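PDB 1IXK: methyltransferase from Pyrococcus horikoshii, which probably transfers a methyl group from S-adenosyl-L-methionine to cytidine in tRNA, as a member of the RsmB/NOP family of RNA methyltransferases. Local coordinates for residues A[258-262]-A[263-267]. Residues are numbered along the deposited sequence; the frame is centred on the assembly and turned at random.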
loop_
_atom_site.group_PDB
_atom_site.type_symbol
_atom_site.label_atom_id
_atom_site.label_comp_id
_atom_site.label_asym_id
_atom_site.label_seq_id
_atom_site.Cartn_x
_atom_site.Cartn_y
_atom_site.Cartn_z
ATOM N N ILE A 258 -12.623 -2.140 -8.063
ATOM C CA ILE A 258 -13.274 -0.938 -7.548
ATOM C C ILE A 258 -14.605 -0.687 -8.274
ATOM O O ILE A 258 -15.597 -0.332 -7.640
ATOM C CB ILE A 258 -12.350 0.298 -7.680
ATOM C CG1 ILE A 258 -11.069 0.061 -6.872
ATOM C CG2 ILE A 258 -13.045 1.549 -7.144
ATOM C CD1 ILE A 258 -11.332 -0.350 -5.445
ATOM N N GLN A 259 -14.627 -0.869 -9.593
ATOM C CA GLN A 259 -15.870 -0.676 -10.336
ATOM C C GLN A 259 -16.907 -1.681 -9.833
ATOM O O GLN A 259 -18.085 -1.352 -9.655
ATOM C CB GLN A 259 -15.661 -0.888 -11.836
ATOM C CG GLN A 259 -16.942 -0.662 -12.639
ATOM C CD GLN A 259 -17.398 0.786 -12.603
ATOM O OE1 GLN A 259 -16.736 1.664 -13.139
ATOM N NE2 GLN A 259 -18.528 1.038 -11.961
ATOM N N TRP A 260 -16.463 -2.912 -9.608
ATOM C CA TRP A 260 -17.355 -3.947 -9.113
ATOM C C TRP A 260 -17.930 -3.525 -7.764
ATOM O O TRP A 260 -19.122 -3.676 -7.516
ATOM C CB TRP A 260 -16.611 -5.277 -8.964
ATOM C CG TRP A 260 -17.425 -6.308 -8.250
ATOM C CD1 TRP A 260 -18.555 -6.930 -8.709
ATOM C CD2 TRP A 260 -17.200 -6.810 -6.931
ATOM N NE1 TRP A 260 -19.047 -7.790 -7.754
ATOM C CE2 TRP A 260 -18.234 -7.735 -6.652
ATOM C CE3 TRP A 260 -16.224 -6.568 -5.953
ATOM C CZ2 TRP A 260 -18.319 -8.419 -5.437
ATOM C CZ3 TRP A 260 -16.309 -7.249 -4.743
ATOM C CH2 TRP A 260 -17.351 -8.164 -4.498
ATOM N N ALA A 261 -17.083 -2.985 -6.893
ATOM C CA ALA A 261 -17.539 -2.552 -5.574
ATOM C C ALA A 261 -18.575 -1.435 -5.685
ATOM O O ALA A 261 -19.574 -1.432 -4.966
ATOM C CB ALA A 261 -16.354 -2.082 -4.737
ATOM N N LEU A 262 -18.328 -0.483 -6.580
ATOM C CA LEU A 262 -19.252 0.627 -6.776
ATOM C C LEU A 262 -20.596 0.109 -7.295
ATOM O O LEU A 262 -21.647 0.636 -6.935
ATOM C CB LEU A 262 -18.671 1.637 -7.773
ATOM C CG LEU A 262 -17.444 2.452 -7.345
ATOM C CD1 LEU A 262 -16.876 3.185 -8.555
ATOM C CD2 LEU A 262 -17.828 3.434 -6.254
ATOM N N ASP A 263 -20.558 -0.922 -8.134
ATOM C CA ASP A 263 -21.787 -1.500 -8.699
ATOM C C ASP A 263 -22.482 -2.438 -7.728
ATOM O O ASP A 263 -23.708 -2.567 -7.731
ATOM C CB ASP A 263 -21.499 -2.331 -9.959
ATOM C CG ASP A 263 -20.889 -1.532 -11.085
ATOM O OD1 ASP A 263 -20.988 -0.291 -11.073
ATOM O OD2 ASP A 263 -20.322 -2.169 -12.002
ATOM N N ASN A 264 -21.690 -3.106 -6.903
ATOM C CA ASN A 264 -22.222 -4.095 -5.980
ATOM C C ASN A 264 -22.601 -3.630 -4.572
ATOM O O ASN A 264 -23.487 -4.218 -3.948
ATOM C CB ASN A 264 -21.225 -5.249 -5.892
ATOM C CG ASN A 264 -21.866 -6.530 -5.437
ATOM O OD1 ASN A 264 -22.721 -7.082 -6.130
ATOM N ND2 ASN A 264 -21.465 -7.011 -4.261
ATOM N N PHE A 265 -21.950 -2.588 -4.062
ATOM C CA PHE A 265 -22.257 -2.119 -2.713
ATOM C C PHE A 265 -22.678 -0.656 -2.656
ATOM O O PHE A 265 -22.561 0.073 -3.635
ATOM C CB PHE A 265 -21.052 -2.317 -1.794
ATOM C CG PHE A 265 -20.486 -3.710 -1.830
ATOM C CD1 PHE A 265 -19.406 -4.013 -2.646
ATOM C CD2 PHE A 265 -21.036 -4.714 -1.042
ATOM C CE1 PHE A 265 -18.875 -5.303 -2.681
ATOM C CE2 PHE A 265 -20.515 -6.006 -1.067
ATOM C CZ PHE A 265 -19.429 -6.299 -1.889
ATOM N N ASP A 266 -23.150 -0.232 -1.489
ATOM C CA ASP A 266 -23.577 1.145 -1.284
ATOM C C ASP A 266 -22.373 1.951 -0.798
ATOM O O ASP A 266 -22.258 2.278 0.386
ATOM C CB ASP A 266 -24.709 1.182 -0.261
ATOM C CG ASP A 266 -25.905 0.366 -0.704
ATOM O OD1 ASP A 266 -26.521 0.732 -1.725
ATOM O OD2 ASP A 266 -26.223 -0.648 -0.043
ATOM N N VAL A 267 -21.474 2.250 -1.731
ATOM C CA VAL A 267 -20.256 2.995 -1.436
ATOM C C VAL A 267 -19.983 4.075 -2.477
ATOM O O VAL A 267 -20.579 4.085 -3.553
ATOM C CB VAL A 267 -19.024 2.062 -1.402
ATOM C CG1 VAL A 267 -19.223 0.966 -0.359
ATOM C CG2 VAL A 267 -18.792 1.455 -2.788
#
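W260 receives two side chains on one ring face near the C-terminal end of helix 255-264. F265 turns its edge to the six-membered ring in a T-shaped stack, with centroids 5.3 Å apart and planes at 84°. Its CE1 lies 3.7 Å from CH2 of W260. N264 CB makes a CH-pi contact over the five-membered ring. The chi1 of N264 (-157°) swings its CG away from the backbone N and beside the carbonyl carbon; the amide thus lies on this same side of the indole, displaced past the rim, its plane 16° from the ring. ND2 comes 3.6 Å from W260 CZ2.

One turn of the helix also carries a polar pair: Q259 NE2 donates to D263 OD1 (2.9 Å), the carboxylate being met from above its plane, while Q259 OE1 accepts from the backbone N of S288. The last helical backbone bonds run from D263, N264 and F265 to Q259, W260 and A261; D266 then centres an inverse gamma turn.

At the end of that turn, the V267 side chain points toward the helix, CG2 lying 4.1 Å from L262 CD2. The aromatic pair and A261 face helix 215-235, whereas L262 reaches L269 of strand 267-270, which V267 opens while packing on I312 of strand 307-314.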